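Local coordinates for gram-negative insecticidal protein (PDB 6FBM) that is insecticidal and, as a member of the MACPF and beta-tripod families, probably acts by forming pores in the membranes of target cells, at residues E83-M88 with Q309-V314; V92-S95 with K99-S102; T111-L116 with N231-L236. All coordinates share one frame; numbering follows the deposited sequence.

In the fold
Each of the three contacts involves the helical region between strands 64-78 and 120-134 of the MACPF domain. Contact 1 ties helix 81-88 to the loop 309-314, and along the chain the other two are nested inside the large loop it closes. Its centre lies about 13 Å from those of contact 2 and contact 3, which are about 22 Å apart, centre to centre, and do not touch. Arg85 joins contact 1 to contact 2 by a probable hydrogen bond from NH2 to Ser102 OG (3.0 Å). Toward contact 3, Lys313 NZ probably hydrogen-bonds Leu116 O (2.7 Å) and also Gln114 O (2.8 Å), holding the end of helix 111-115 to the loop.

Contact 1 (E83-M88 with Q309-V314); sequences EYREKM and QSIPKV
Gln309 meets helix 81-88 through its backbone: its carbonyl O takes a hydrogen bond from Arg85 NH1, 3.0 Å away. The N-H points almost straight at the oxygen (165°), and the acceptor lies in the guanidinium plane, at the edge of the group. Seen from the carbonyl the bond is less regular, because the donor is tilted 27° from the carbonyl plane. The side chain of Gln309 starts away from the helix, leaving main chain rather than amide to receive the arginine. The side chain of Ser310 also starts away from the helix; its CA comes to 4.2 Å from Arg85 NH1. Ile311 turns back toward the helix. Its CD1 lies over one face of the guanidinium, 4.0 Å from Arg85 NH1, so the polar edge of the group is bonded while an aliphatic branch packs on its face. Arg85 gets there by a chain that is extended at first and then turns about the CG-CD bond (chi3 79°), which swings the guanidinium toward the loop. Beyond Ile311 the loop makes no further contact with 83-88; Lys313 packs on Ile81, while its amino group goes to the end of helix 111-115.

The buried guanidinium is gripped from further directions: NH2 hydrogen-bonds Ser307 O and also reaches Ser102 at the start of the next helix, and NH1 forms a salt bridge with Glu82, which probably offsets its buried charge. The other carboxylate oxygen of Glu82 accepts the backbone N-H of Ile311. Helix 81-88 belongs to the helical cluster that follows the first long strand of the MACPF domain, strand 64-78, and packs through Arg85 on Leu105 of helix 102-108; the 309-314 loop leads from helix 300-304 to strand 318-321.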
loop_
_atom_site.group_PDB
_atom_site.type_symbol
_atom_site.label_atom_id
_atom_site.label_comp_id
_atom_site.label_asym_id
_atom_site.label_seq_id
_atom_site.Cartn_x
_atom_site.Cartn_y
_atom_site.Cartn_z
ATOM N N GLU A 83 30.432 37.481 13.748
ATOM C CA GLU A 83 31.207 36.443 14.404
ATOM C C GLU A 83 30.423 35.123 14.322
ATOM O O GLU A 83 31.010 34.061 14.110
ATOM C CB GLU A 83 31.531 36.833 15.850
ATOM C CG GLU A 83 32.420 35.838 16.593
ATOM C CD GLU A 83 32.577 36.202 18.055
ATOM O OE1 GLU A 83 31.946 35.525 18.918
ATOM O OE2 GLU A 83 33.281 37.213 18.338
ATOM N N TYR A 84 29.105 35.192 14.488
ATOM C CA TYR A 84 28.250 34.025 14.282
ATOM C C TYR A 84 28.470 33.403 12.904
ATOM O O TYR A 84 28.663 32.198 12.784
ATOM C CB TYR A 84 26.768 34.393 14.446
ATOM C CG TYR A 84 25.834 33.305 14.030
ATOM C CD1 TYR A 84 25.453 32.303 14.915
ATOM C CD2 TYR A 84 25.340 33.254 12.728
ATOM C CE1 TYR A 84 24.598 31.279 14.506
ATOM C CE2 TYR A 84 24.479 32.253 12.322
ATOM C CZ TYR A 84 24.104 31.275 13.207
ATOM O OH TYR A 84 23.247 30.300 12.782
ATOM N N ARG A 85 28.433 34.250 11.883
ATOM C CA ARG A 85 28.690 33.836 10.511
ATOM C C ARG A 85 30.035 33.156 10.344
ATOM O O ARG A 85 30.117 32.149 9.653
ATOM C CB ARG A 85 28.640 35.024 9.559
ATOM C CG ARG A 85 27.268 35.640 9.451
ATOM C CD ARG A 85 27.348 36.902 8.639
ATOM N NE ARG A 85 27.406 36.602 7.226
ATOM C CZ ARG A 85 27.648 37.486 6.258
ATOM N NH1 ARG A 85 27.881 38.771 6.541
ATOM N NH2 ARG A 85 27.650 37.074 4.991
ATOM N N GLU A 86 31.083 33.710 10.954
ATOM C CA GLU A 86 32.425 33.098 10.907
ATOM C C GLU A 86 32.430 31.755 11.579
ATOM O O GLU A 86 32.992 30.796 11.035
ATOM C CB GLU A 86 33.498 33.982 11.544
ATOM C CG GLU A 86 34.135 34.957 10.542
ATOM C CD GLU A 86 34.779 36.180 11.191
ATOM O OE1 GLU A 86 34.601 36.361 12.413
ATOM O OE2 GLU A 86 35.453 36.964 10.476
ATOM N N LYS A 87 31.823 31.690 12.764
ATOM C CA LYS A 87 31.809 30.459 13.545
ATOM C C LYS A 87 31.120 29.346 12.763
ATOM O O LYS A 87 31.606 28.235 12.714
ATOM C CB LYS A 87 31.132 30.674 14.897
ATOM C CG LYS A 87 31.963 31.373 15.953
ATOM C CD LYS A 87 31.073 31.909 17.079
ATOM C CE LYS A 87 31.861 32.385 18.282
ATOM N NZ LYS A 87 32.361 31.247 19.082
ATOM N N MET A 88 30.014 29.686 12.124
ATOM C CA MET A 88 29.263 28.752 11.305
ATOM C C MET A 88 30.044 28.239 10.087
ATOM O O MET A 88 29.777 27.143 9.618
ATOM C CB MET A 88 27.978 29.427 10.830
ATOM C CG MET A 88 26.917 28.472 10.351
ATOM S SD MET A 88 25.492 29.308 9.608
ATOM C CE MET A 88 26.157 30.773 8.789
ATOM N N GLN A 309 29.789 41.112 2.400
ATOM C CA GLN A 309 29.300 42.372 2.964
ATOM C C GLN A 309 28.741 42.099 4.351
ATOM O O GLN A 309 28.106 41.065 4.574
ATOM C CB GLN A 309 28.196 43.011 2.109
ATOM C CG GLN A 309 28.663 43.665 0.814
ATOM C CD GLN A 309 27.503 44.289 0.026
ATOM O OE1 GLN A 309 27.109 45.446 0.251
ATOM N NE2 GLN A 309 26.945 43.511 -0.908
ATOM N N SER A 310 28.980 43.032 5.270
ATOM C CA SER A 310 28.406 42.966 6.608
ATOM C C SER A 310 26.889 43.099 6.564
ATOM O O SER A 310 26.317 43.711 5.650
ATOM C CB SER A 310 28.985 44.053 7.502
ATOM O OG SER A 310 30.269 43.654 7.965
ATOM N N ILE A 311 26.244 42.502 7.563
ATOM C CA ILE A 311 24.819 42.658 7.754
ATOM C C ILE A 311 24.637 44.070 8.280
ATOM O O ILE A 311 25.395 44.494 9.163
ATOM C CB ILE A 311 24.266 41.645 8.778
ATOM C CG1 ILE A 311 24.548 40.199 8.332
ATOM C CG2 ILE A 311 22.773 41.863 9.031
ATOM C CD1 ILE A 311 24.011 39.820 6.963
ATOM N N PRO A 312 23.686 44.825 7.720
ATOM C CA PRO A 312 23.428 46.156 8.267
ATOM C C PRO A 312 22.868 46.087 9.702
ATOM O O PRO A 312 22.005 45.249 9.982
ATOM C CB PRO A 312 22.411 46.760 7.284
ATOM C CG PRO A 312 21.829 45.612 6.527
ATOM C CD PRO A 312 22.926 44.581 6.476
ATOM N N LYS A 313 23.370 46.956 10.590
ATOM C CA LYS A 313 22.986 46.940 11.997
ATOM C C LYS A 313 22.267 48.218 12.408
ATOM O O LYS A 313 22.586 49.301 11.925
ATOM C CB LYS A 313 24.225 46.758 12.878
ATOM C CG LYS A 313 25.055 45.520 12.597
ATOM C CD LYS A 313 24.246 44.234 12.712
ATOM C CE LYS A 313 23.590 44.040 14.086
ATOM N NZ LYS A 313 23.249 42.630 14.367
ATOM N N VAL A 314 21.291 48.066 13.303
ATOM C CA VAL A 314 20.622 49.166 13.976
ATOM C C VAL A 314 21.345 49.298 15.309
ATOM O O VAL A 314 21.042 48.597 16.259
ATOM C CB VAL A 314 19.125 48.849 14.196
ATOM C CG1 VAL A 314 18.469 49.884 15.095
ATOM C CG2 VAL A 314 18.422 48.788 12.854
#

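Contact 2 (V92-S95 with K99-S102); sequences VGVS and KLFS
Val94 and Leu100 mark the closest approach of the two backbones, with their CA atoms 8.6 Å apart. Segments 92-95 and 99-102 are the two arms of a loop between helices 81-88 and 102-108, in the MACPF helical region that joins strands 64-78 and 120-134. The arms run in broadly opposite senses but are too far apart to pair as strands, and apolar side chains fill the interval. Gly93 has a phi of 99°, a region that suits glycine because a CB would collide with the carbonyl oxygen of Val92; this bend lies between the two valines, both of which face the other arm. Phe101 also takes a positive phi (60°) just before helix 102-108, and its ring comes nearer to the first arm than the start of its side chain suggests.

Leu100 is the central piece. Its CD1 methyl meets Val94 CG2 tip to tip at 3.6 Å and Val92 CG2, likewise tip to tip, at 3.6 Å, so that one leucine branch reaches both valines. The second branch, CD2, comes to 4.1 Å from Val94 CG1. Leu100 also packs on its neighbour Phe101: its CB sits over the ring centre, 3.6 Å above the plane, which helps to fix how that ring is turned. Tyr29 makes an edge-to-face contact with Phe101. Leu280 touches both valines and the phenylalanine and is backbone-bonded to Val92, so the loop lies against strand 280-282, a member of the large antiparallel sheet. With chi1 at -56°, Val92 carries CG2 in the crowded position between its backbone N and carbonyl carbon; from there this methyl comes obliquely to the Phe101 ring, 3.9 Å from CZ.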
loop_
_atom_site.group_PDB
_atom_site.type_symbol
_atom_site.label_atom_id
_atom_site.label_comp_id
_atom_site.label_asym_id
_atom_site.label_seq_id
_atom_site.Cartn_x
_atom_site.Cartn_y
_atom_site.Cartn_z
ATOM N N VAL A 92 34.821 23.405 7.392
ATOM C CA VAL A 92 34.086 22.749 6.308
ATOM C C VAL A 92 34.899 22.578 5.038
ATOM O O VAL A 92 34.369 22.123 4.026
ATOM C CB VAL A 92 32.784 23.488 5.991
ATOM C CG1 VAL A 92 31.945 23.600 7.255
ATOM C CG2 VAL A 92 33.049 24.861 5.391
ATOM N N GLY A 93 36.185 22.927 5.093
ATOM C CA GLY A 93 37.091 22.753 3.958
ATOM C C GLY A 93 37.349 23.973 3.106
ATOM O O GLY A 93 38.164 23.898 2.183
ATOM N N VAL A 94 36.671 25.082 3.382
ATOM C CA VAL A 94 36.912 26.274 2.598
ATOM C C VAL A 94 38.058 27.044 3.236
ATOM O O VAL A 94 37.909 27.640 4.294
ATOM C CB VAL A 94 35.673 27.151 2.466
ATOM C CG1 VAL A 94 35.993 28.420 1.688
ATOM C CG2 VAL A 94 34.589 26.375 1.756
ATOM N N SER A 95 39.198 26.996 2.570
ATOM C CA SER A 95 40.366 27.783 2.913
ATOM C C SER A 95 40.074 29.278 2.828
ATOM O O SER A 95 39.269 29.721 2.007
ATOM C CB SER A 95 41.518 27.438 1.967
ATOM O OG SER A 95 42.568 28.349 2.117
ATOM N N LYS A 99 33.078 34.138 5.364
ATOM C CA LYS A 99 31.737 33.949 5.921
ATOM C C LYS A 99 30.868 33.231 4.891
ATOM O O LYS A 99 30.403 33.825 3.906
ATOM C CB LYS A 99 31.113 35.298 6.312
ATOM C CG LYS A 99 31.929 36.074 7.328
ATOM C CD LYS A 99 31.411 37.486 7.554
ATOM C CE LYS A 99 32.525 38.336 8.138
ATOM N NZ LYS A 99 32.089 39.745 8.352
ATOM N N LEU A 100 30.658 31.942 5.145
ATOM C CA LEU A 100 29.944 31.055 4.244
ATOM C C LEU A 100 28.513 30.925 4.673
ATOM O O LEU A 100 28.133 31.404 5.737
ATOM C CB LEU A 100 30.589 29.678 4.246
ATOM C CG LEU A 100 32.080 29.596 3.919
ATOM C CD1 LEU A 100 32.557 28.164 4.055
ATOM C CD2 LEU A 100 32.343 30.117 2.514
ATOM N N PHE A 101 27.726 30.300 3.816
ATOM C CA PHE A 101 26.352 29.902 4.128
ATOM C C PHE A 101 25.439 31.073 4.499
ATOM O O PHE A 101 24.608 30.964 5.396
ATOM C CB PHE A 101 26.341 28.820 5.223
ATOM C CG PHE A 101 27.375 27.759 5.022
ATOM C CD1 PHE A 101 27.469 27.075 3.806
ATOM C CD2 PHE A 101 28.272 27.445 6.027
ATOM C CE1 PHE A 101 28.437 26.105 3.612
ATOM C CE2 PHE A 101 29.244 26.461 5.835
ATOM C CZ PHE A 101 29.330 25.797 4.621
ATOM N N SER A 102 25.581 32.180 3.771
ATOM C CA SER A 102 24.799 33.409 4.045
ATOM C C SER A 102 23.291 33.202 3.899
ATOM O O SER A 102 22.523 33.838 4.606
ATOM C CB SER A 102 25.278 34.594 3.179
ATOM O OG SER A 102 26.678 34.808 3.325
#

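Contact 3 (T111-L116 with N231-L236); sequences TTDQQL and NSTIRL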
loop_
_atom_site.group_PDB
_atom_site.type_symbol
_atom_site.label_atom_id
_atom_site.label_comp_id
_atom_site.label_asym_id
_atom_site.label_seq_id
_atom_site.Cartn_x
_atom_site.Cartn_y
_atom_site.Cartn_z
ATOM N N THR A 111 14.857 38.773 9.439
ATOM C CA THR A 111 15.689 39.823 8.941
ATOM C C THR A 111 15.803 40.979 9.975
ATOM O O THR A 111 16.854 41.578 10.123
ATOM C CB THR A 111 15.187 40.300 7.556
ATOM O OG1 THR A 111 16.234 41.076 6.943
ATOM C CG2 THR A 111 13.885 41.102 7.651
ATOM N N THR A 112 14.738 41.251 10.716
ATOM C CA THR A 112 14.797 42.242 11.787
ATOM C C THR A 112 15.882 41.889 12.851
ATOM O O THR A 112 16.763 42.707 13.152
ATOM C CB THR A 112 13.391 42.426 12.434
ATOM O OG1 THR A 112 12.494 43.014 11.479
ATOM C CG2 THR A 112 13.453 43.363 13.656
ATOM N N ASP A 113 15.826 40.660 13.371
ATOM C CA ASP A 113 16.784 40.196 14.382
ATOM C C ASP A 113 18.205 40.206 13.880
ATOM O O ASP A 113 19.128 40.453 14.644
ATOM C CB ASP A 113 16.425 38.790 14.887
ATOM C CG ASP A 113 15.159 38.772 15.728
ATOM O OD1 ASP A 113 14.799 39.785 16.305
ATOM O OD2 ASP A 113 14.495 37.742 15.831
ATOM N N GLN A 114 18.397 39.924 12.598
ATOM C CA GLN A 114 19.727 39.966 12.018
ATOM C C GLN A 114 20.326 41.359 12.124
ATOM O O GLN A 114 21.501 41.518 12.427
ATOM C CB GLN A 114 19.683 39.533 10.552
ATOM C CG GLN A 114 19.435 38.056 10.326
ATOM C CD GLN A 114 19.200 37.735 8.868
ATOM O OE1 GLN A 114 18.140 37.213 8.494
ATOM N NE2 GLN A 114 20.184 38.047 8.026
ATOM N N GLN A 115 19.497 42.356 11.867
ATOM C CA GLN A 115 19.936 43.739 11.839
ATOM C C GLN A 115 19.938 44.380 13.235
ATOM O O GLN A 115 20.735 45.271 13.498
ATOM C CB GLN A 115 19.045 44.548 10.907
ATOM C CG GLN A 115 18.971 44.032 9.492
ATOM C CD GLN A 115 18.147 44.966 8.604
ATOM O OE1 GLN A 115 18.681 45.883 7.954
ATOM N NE2 GLN A 115 16.848 44.710 8.528
ATOM N N LEU A 116 19.042 43.949 14.118
ATOM C CA LEU A 116 19.074 44.449 15.484
ATOM C C LEU A 116 20.387 44.152 16.195
ATOM O O LEU A 116 21.103 43.201 15.876
ATOM C CB LEU A 116 17.902 43.916 16.312
ATOM C CG LEU A 116 16.563 44.557 15.960
ATOM C CD1 LEU A 116 15.467 43.948 16.834
ATOM C CD2 LEU A 116 16.649 46.096 16.146
ATOM N N ASN A 231 11.708 35.123 25.459
ATOM C CA ASN A 231 12.511 36.265 24.969
ATOM C C ASN A 231 13.414 35.952 23.769
ATOM O O ASN A 231 14.379 36.689 23.514
ATOM C CB ASN A 231 13.340 36.856 26.108
ATOM C CG ASN A 231 12.483 37.339 27.256
ATOM O OD1 ASN A 231 12.611 36.856 28.394
ATOM N ND2 ASN A 231 11.579 38.263 26.964
ATOM N N SER A 232 13.112 34.880 23.028
ATOM C CA SER A 232 13.790 34.612 21.741
ATOM C C SER A 232 12.802 34.320 20.630
ATOM O O SER A 232 11.721 33.807 20.852
ATOM C CB SER A 232 14.773 33.431 21.839
ATOM O OG SER A 232 15.654 33.566 22.932
ATOM N N THR A 233 13.212 34.657 19.416
ATOM C CA THR A 233 12.627 34.085 18.204
ATOM C C THR A 233 13.376 32.770 17.890
ATOM O O THR A 233 14.602 32.755 17.669
ATOM C CB THR A 233 12.741 35.055 17.020
ATOM O OG1 THR A 233 12.273 36.351 17.411
ATOM C CG2 THR A 233 11.919 34.550 15.845
ATOM N N ILE A 234 12.608 31.680 17.865
ATOM C CA ILE A 234 13.139 30.334 17.779
ATOM C C ILE A 234 12.572 29.648 16.531
ATOM O O ILE A 234 11.373 29.681 16.280
ATOM C CB ILE A 234 12.808 29.543 19.068
ATOM C CG1 ILE A 234 13.539 30.186 20.241
ATOM C CG2 ILE A 234 13.286 28.083 18.965
ATOM C CD1 ILE A 234 13.295 29.517 21.588
ATOM N N ARG A 235 13.460 29.024 15.761
ATOM C CA ARG A 235 13.071 28.182 14.630
ATOM C C ARG A 235 13.719 26.813 14.736
ATOM O O ARG A 235 14.792 26.656 15.348
ATOM C CB ARG A 235 13.466 28.856 13.320
ATOM C CG ARG A 235 12.601 30.056 12.995
ATOM C CD ARG A 235 13.160 30.860 11.860
ATOM N NE ARG A 235 12.298 31.967 11.450
ATOM C CZ ARG A 235 12.530 32.766 10.396
ATOM N NH1 ARG A 235 13.628 32.618 9.656
ATOM N NH2 ARG A 235 11.680 33.752 10.099
ATOM N N LEU A 236 13.034 25.828 14.165
ATOM C CA LEU A 236 13.544 24.474 14.038
ATOM C C LEU A 236 13.526 24.090 12.550
ATOM O O LEU A 236 12.463 24.033 11.951
ATOM C CB LEU A 236 12.681 23.513 14.841
ATOM C CG LEU A 236 13.206 22.086 14.928
ATOM C CD1 LEU A 236 14.569 22.028 15.583
ATOM C CD2 LEU A 236 12.217 21.262 15.733
#
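The carboxylate of Asp113 is the flat group that carries this contact, and Thr233 comes to it at OD2. The hydroxyl OG1 of Thr233 donates a hydrogen bond of 3.1 Å to OD2 of Asp113, which accepts it with its syn lone pair, on the side of the other carboxylate oxygen. The threonine side chain passes slantwise across the end of the aspartate instead of pointing straight at it: its CB is also near, 3.4 Å from Asp113 OD2, whereas its CG2 methyl stays 4.1 Å from that oxygen. Thr233 presents the hydroxyl in this way because OG1 stands anti to its own carbonyl carbon (chi1 -49°), with the methyl anti to the backbone N. Both side chains start toward each other, and together they bridge backbones whose CA atoms are 8.3 Å apart at this pair.

Asp113 is buried, so a hydroxyl donor here helps to satisfy its oxygen. Its backbone N-H is bonded to Thr110 OG1. Two residues further along the strand, Arg235 extends toward the same group of helices and hydrogen-bonds Val107 O. Thr233 itself is paired through its backbone with Ala186 of strand 179-187. The arrangement belongs to the MACPF fold: helices inserted after the first long strand of the bent antiparallel sheet are linked by this hydrogen bond and by Arg235 to strand 232-239, which follows the second helical insertion.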